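Local structure of archaeal Sm-like protein AF-Sm2 (Archaeoglobus fulgidus, 1LJO) at residues Met9-Lys23 against Val63-Gln75. The protein probably binds RNA as a member of the Sm/LSm family and assembles into a ring of six identical subunits. Residues are numbered along the deposited sequence; the frame is centred on the assembly and turned at random.
Sequences MVKSMVGKIIRVEMK and VLRGNNVVLIQPQ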
loop_
_atom_site.group_PDB
_atom_site.type_symbol
_atom_site.label_atom_id
_atom_site.label_comp_id
_atom_site.label_asym_id
_atom_site.label_seq_id
_atom_site.Cartn_x
_atom_site.Cartn_y
_atom_site.Cartn_z
ATOM N N MET A 9 6.312 -5.959 -21.244
ATOM C CA MET A 9 5.800 -4.763 -21.896
ATOM C C MET A 9 6.529 -3.515 -21.395
ATOM O O MET A 9 6.988 -2.700 -22.191
ATOM C CB MET A 9 4.290 -4.633 -21.649
ATOM C CG MET A 9 3.635 -3.459 -22.366
ATOM S SD MET A 9 3.938 -3.475 -24.156
ATOM C CE MET A 9 3.504 -1.800 -24.582
ATOM N N VAL A 10 6.652 -3.377 -20.078
ATOM C CA VAL A 10 7.322 -2.207 -19.514
ATOM C C VAL A 10 8.775 -2.105 -19.964
ATOM O O VAL A 10 9.259 -1.013 -20.261
ATOM C CB VAL A 10 7.269 -2.210 -17.964
ATOM C CG1 VAL A 10 8.014 -0.995 -17.411
ATOM C CG2 VAL A 10 5.821 -2.195 -17.490
ATOM N N LYS A 11 9.472 -3.237 -20.022
ATOM C CA LYS A 11 10.864 -3.208 -20.443
ATOM C C LYS A 11 10.979 -2.760 -21.898
ATOM O O LYS A 11 11.941 -2.098 -22.270
ATOM C CB LYS A 11 11.521 -4.584 -20.255
ATOM C CG LYS A 11 13.031 -4.569 -20.481
ATOM C CD LYS A 11 13.700 -5.872 -20.046
ATOM C CE LYS A 11 13.264 -7.053 -20.901
ATOM N NZ LYS A 11 13.647 -6.882 -22.333
ATOM N N SER A 12 9.989 -3.105 -22.716
ATOM C CA SER A 12 10.006 -2.712 -24.120
ATOM C C SER A 12 9.854 -1.197 -24.272
ATOM O O SER A 12 10.138 -0.648 -25.331
ATOM C CB SER A 12 8.883 -3.416 -24.891
ATOM O OG SER A 12 7.613 -2.868 -24.584
ATOM N N MET A 13 9.411 -0.529 -23.209
ATOM C CA MET A 13 9.232 0.924 -23.235
ATOM C C MET A 13 10.519 1.682 -22.907
ATOM O O MET A 13 10.555 2.912 -22.984
ATOM C CB MET A 13 8.145 1.346 -22.240
ATOM C CG MET A 13 6.725 0.971 -22.628
ATOM S SD MET A 13 5.534 1.471 -21.345
ATOM C CE MET A 13 4.993 -0.116 -20.758
ATOM N N VAL A 14 11.569 0.956 -22.535
ATOM C CA VAL A 14 12.834 1.597 -22.198
ATOM C C VAL A 14 13.385 2.357 -23.398
ATOM O O VAL A 14 13.371 1.860 -24.523
ATOM C CB VAL A 14 13.883 0.570 -21.730
ATOM C CG1 VAL A 14 15.256 1.222 -21.655
ATOM C CG2 VAL A 14 13.492 0.019 -20.366
ATOM N N GLY A 15 13.872 3.565 -23.154
ATOM C CA GLY A 15 14.403 4.369 -24.238
ATOM C C GLY A 15 13.325 5.212 -24.899
ATOM O O GLY A 15 13.615 6.055 -25.739
ATOM N N LYS A 16 12.076 4.994 -24.512
ATOM C CA LYS A 16 10.967 5.745 -25.091
ATOM C C LYS A 16 10.250 6.594 -24.051
ATOM O O LYS A 16 10.467 6.434 -22.855
ATOM C CB LYS A 16 9.981 4.783 -25.759
ATOM C CG LYS A 16 10.653 3.881 -26.790
ATOM C CD LYS A 16 9.655 3.109 -27.636
ATOM C CE LYS A 16 10.381 2.303 -28.703
ATOM N NZ LYS A 16 9.445 1.619 -29.635
ATOM N N ILE A 17 9.397 7.499 -24.527
ATOM C CA ILE A 17 8.630 8.399 -23.671
ATOM C C ILE A 17 7.372 7.720 -23.142
ATOM O O ILE A 17 6.600 7.142 -23.907
ATOM C CB ILE A 17 8.172 9.658 -24.442
ATOM C CG1 ILE A 17 9.369 10.332 -25.117
ATOM C CG2 ILE A 17 7.458 10.619 -23.493
ATOM C CD1 ILE A 17 10.467 10.738 -24.164
ATOM N N ILE A 18 7.161 7.807 -21.832
ATOM C CA ILE A 18 5.989 7.202 -21.218
ATOM C C ILE A 18 5.292 8.199 -20.303
ATOM O O ILE A 18 5.886 9.201 -19.900
ATOM C CB ILE A 18 6.367 5.952 -20.384
ATOM C CG1 ILE A 18 7.247 6.353 -19.195
ATOM C CG2 ILE A 18 7.124 4.954 -21.259
ATOM C CD1 ILE A 18 7.483 5.221 -18.189
ATOM N N ARG A 19 4.027 7.919 -19.993
ATOM C CA ARG A 19 3.231 8.754 -19.106
ATOM C C ARG A 19 2.880 7.854 -17.931
ATOM O O ARG A 19 2.426 6.726 -18.129
ATOM C CB ARG A 19 1.953 9.234 -19.813
ATOM C CG ARG A 19 1.000 10.036 -18.928
ATOM C CD ARG A 19 -0.217 10.525 -19.718
ATOM N NE ARG A 19 0.155 11.486 -20.751
ATOM C CZ ARG A 19 0.324 12.789 -20.542
ATOM N NH1 ARG A 19 0.147 13.301 -19.332
ATOM N NH2 ARG A 19 0.684 13.581 -21.544
ATOM N N VAL A 20 3.089 8.353 -16.717
ATOM C CA VAL A 20 2.831 7.575 -15.506
ATOM C C VAL A 20 1.913 8.250 -14.500
ATOM O O VAL A 20 2.087 9.425 -14.187
ATOM C CB VAL A 20 4.147 7.273 -14.754
ATOM C CG1 VAL A 20 3.870 6.369 -13.552
ATOM C CG2 VAL A 20 5.148 6.640 -15.697
ATOM N N GLU A 21 0.941 7.500 -13.993
ATOM C CA GLU A 21 0.045 8.036 -12.976
ATOM C C GLU A 21 0.461 7.385 -11.660
ATOM O O GLU A 21 0.512 6.158 -11.561
ATOM C CB GLU A 21 -1.412 7.699 -13.294
ATOM C CG GLU A 21 -2.363 8.056 -12.164
ATOM C CD GLU A 21 -3.817 7.914 -12.560
ATOM O OE1 GLU A 21 -4.187 6.849 -13.098
ATOM O OE2 GLU A 21 -4.589 8.869 -12.327
ATOM N N MET A 22 0.773 8.212 -10.665
ATOM C CA MET A 22 1.199 7.722 -9.357
ATOM C C MET A 22 0.081 7.862 -8.340
ATOM O O MET A 22 -0.713 8.804 -8.397
ATOM C CB MET A 22 2.417 8.506 -8.853
ATOM C CG MET A 22 3.647 8.436 -9.736
ATOM S SD MET A 22 4.322 6.767 -9.880
ATOM C CE MET A 22 5.032 6.534 -8.245
ATOM N N LYS A 23 0.038 6.934 -7.394
ATOM C CA LYS A 23 -0.983 6.947 -6.358
ATOM C C LYS A 23 -0.894 8.200 -5.487
ATOM O O LYS A 23 -1.913 8.822 -5.177
ATOM C CB LYS A 23 -0.857 5.685 -5.499
ATOM C CG LYS A 23 -1.944 5.516 -4.462
ATOM C CD LYS A 23 -1.994 4.080 -3.957
ATOM C CE LYS A 23 -0.657 3.635 -3.382
ATOM N NZ LYS A 23 -0.660 2.194 -3.008
ATOM N N VAL A 63 13.089 9.192 -9.852
ATOM C CA VAL A 63 12.899 7.766 -9.641
ATOM C C VAL A 63 11.520 7.580 -9.020
ATOM O O VAL A 63 11.208 8.187 -7.991
ATOM C CB VAL A 63 13.971 7.193 -8.692
ATOM C CG1 VAL A 63 13.606 5.774 -8.289
ATOM C CG2 VAL A 63 15.339 7.231 -9.374
ATOM N N LEU A 64 10.692 6.754 -9.652
ATOM C CA LEU A 64 9.342 6.496 -9.157
ATOM C C LEU A 64 9.284 5.136 -8.456
ATOM O O LEU A 64 9.781 4.138 -8.979
ATOM C CB LEU A 64 8.341 6.538 -10.318
ATOM C CG LEU A 64 8.355 7.835 -11.148
ATOM C CD1 LEU A 64 7.314 7.762 -12.267
ATOM C CD2 LEU A 64 8.076 9.020 -10.244
ATOM N N ARG A 65 8.688 5.107 -7.266
ATOM C CA ARG A 65 8.577 3.870 -6.498
ATOM C C ARG A 65 7.510 2.968 -7.116
ATOM O O ARG A 65 6.358 3.363 -7.251
ATOM C CB ARG A 65 8.215 4.184 -5.048
ATOM C CG ARG A 65 8.192 2.982 -4.130
ATOM C CD ARG A 65 9.588 2.402 -3.958
ATOM N NE ARG A 65 9.603 1.304 -2.997
ATOM C CZ ARG A 65 9.341 0.037 -3.297
ATOM N NH1 ARG A 65 9.042 -0.303 -4.545
ATOM N NH2 ARG A 65 9.382 -0.888 -2.347
ATOM N N GLY A 66 7.911 1.751 -7.472
ATOM C CA GLY A 66 7.003 0.804 -8.097
ATOM C C GLY A 66 5.659 0.519 -7.446
ATOM O O GLY A 66 4.638 0.474 -8.137
ATOM N N ASN A 67 5.618 0.326 -6.135
ATOM C CA ASN A 67 4.327 0.019 -5.533
ATOM C C ASN A 67 3.381 1.213 -5.503
ATOM O O ASN A 67 2.227 1.069 -5.125
ATOM C CB ASN A 67 4.483 -0.567 -4.128
ATOM C CG ASN A 67 5.114 0.391 -3.166
ATOM O OD1 ASN A 67 6.313 0.652 -3.231
ATOM N ND2 ASN A 67 4.306 0.932 -2.259
ATOM N N ASN A 68 3.862 2.387 -5.898
ATOM C CA ASN A 68 2.993 3.562 -5.933
ATOM C C ASN A 68 2.657 3.982 -7.358
ATOM O O ASN A 68 1.995 5.005 -7.599
ATOM C CB ASN A 68 3.606 4.708 -5.128
ATOM C CG ASN A 68 3.520 4.447 -3.634
ATOM O OD1 ASN A 68 2.485 4.002 -3.143
ATOM N ND2 ASN A 68 4.597 4.710 -2.911
ATOM N N VAL A 69 3.105 3.168 -8.307
ATOM C CA VAL A 69 2.800 3.401 -9.714
ATOM C C VAL A 69 1.395 2.843 -9.903
ATOM O O VAL A 69 1.093 1.751 -9.420
ATOM C CB VAL A 69 3.747 2.616 -10.654
ATOM C CG1 VAL A 69 3.200 2.640 -12.078
ATOM C CG2 VAL A 69 5.143 3.229 -10.625
ATOM N N VAL A 70 0.531 3.590 -10.578
ATOM C CA VAL A 70 -0.829 3.119 -10.818
ATOM C C VAL A 70 -0.983 2.627 -12.252
ATOM O O VAL A 70 -1.401 1.490 -12.497
ATOM C CB VAL A 70 -1.874 4.240 -10.565
ATOM C CG1 VAL A 70 -3.272 3.750 -10.954
ATOM C CG2 VAL A 70 -1.849 4.650 -9.092
ATOM N N LEU A 71 -0.612 3.480 -13.197
ATOM C CA LEU A 71 -0.748 3.162 -14.609
ATOM C C LEU A 71 0.423 3.708 -15.423
ATOM O O LEU A 71 0.918 4.801 -15.152
ATOM C CB LEU A 71 -2.079 3.748 -15.113
ATOM C CG LEU A 71 -2.520 3.633 -16.577
ATOM C CD1 LEU A 71 -4.005 4.007 -16.686
ATOM C CD2 LEU A 71 -1.682 4.549 -17.452
ATOM N N ILE A 72 0.863 2.935 -16.412
ATOM C CA ILE A 72 1.958 3.336 -17.293
ATOM C C ILE A 72 1.424 3.271 -18.715
ATOM O O ILE A 72 0.802 2.289 -19.104
ATOM C CB ILE A 72 3.172 2.384 -17.193
ATOM C CG1 ILE A 72 3.705 2.362 -15.761
ATOM C CG2 ILE A 72 4.271 2.840 -18.166
ATOM C CD1 ILE A 72 4.885 1.404 -15.562
ATOM N N GLN A 73 1.666 4.321 -19.488
ATOM C CA GLN A 73 1.179 4.376 -20.857
ATOM C C GLN A 73 2.242 4.904 -21.804
ATOM O O GLN A 73 2.809 5.970 -21.572
ATOM C CB GLN A 73 -0.058 5.284 -20.926
ATOM C CG GLN A 73 -0.518 5.625 -22.337
ATOM C CD GLN A 73 -1.603 6.688 -22.360
ATOM O OE1 GLN A 73 -1.456 7.755 -21.763
ATOM N NE2 GLN A 73 -2.698 6.404 -23.057
ATOM N N PRO A 74 2.538 4.157 -22.878
ATOM C CA PRO A 74 3.547 4.627 -23.830
ATOM C C PRO A 74 3.034 5.970 -24.340
ATOM O O PRO A 74 1.825 6.141 -24.514
ATOM C CB PRO A 74 3.521 3.557 -24.918
ATOM C CG PRO A 74 3.105 2.317 -24.168
ATOM C CD PRO A 74 2.007 2.841 -23.279
ATOM N N GLN A 75 3.926 6.925 -24.562
ATOM C CA GLN A 75 3.484 8.225 -25.045
ATOM C C GLN A 75 3.618 8.297 -26.560
ATOM O O GLN A 75 4.343 7.449 -27.123
ATOM C CB GLN A 75 4.300 9.339 -24.390
ATOM C CG GLN A 75 3.763 10.737 -24.653
ATOM C CD GLN A 75 2.331 10.913 -24.176
ATOM O OE1 GLN A 75 1.410 10.271 -24.685
ATOM N NE2 GLN A 75 2.139 11.782 -23.191
#
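Arg19 and Gln73 form a hydrogen-bonded pair in the antiparallel ladder that joins the first and last strands of the Sm fold, 17-22 and 69-74. Both backbone polar groups of Arg19 are used: its N donates to Gln73 O at 2.8 Å, and its O accepts from Gln73 N. At the far end Gln75 N donates to Ile17 O. The Arg19 and Gln73 side chains run alongside each other, but the guanidinium and amide planes stand 81° apart; Arg19 CD, rather than the guanidinium, lies 3.7 Å from Gln73 OE1. Gln73 NE2 is bonded instead to Leu59 O of a neighbouring subunit, while Arg19 NH2 reaches Gly52 O weakly. An alanine at Arg19 would keep the backbone pair but would probably strip Gln73 OE1 of the alkyl chain beside it and leave Gly52 O without this donor.

Further along, a classic beta bulge sets Val70 and Leu71 against Glu21. Glu21 O accepts two N-H groups, a short bond from Val70 N (2.7 Å) and a weak one from Leu71 N (3.3 Å), whereas Glu21 N donates to Leu71 O. On the face carrying Val20, Ile72 and Met22, Met13, just after helix 6-12, lays SD 3.7 Å from Ile72 CG2. A bend at chi2 (-64°) sets Met22 SD against Val69 CG2, and a second at chi3 carries CE to Arg65 O. Beyond the last pair, Met22 with Val69, Lys23 N donates to Asn68 O of the 3-10 segment 66-68 at 2.8 Å, almost straight with 172° at the hydrogen.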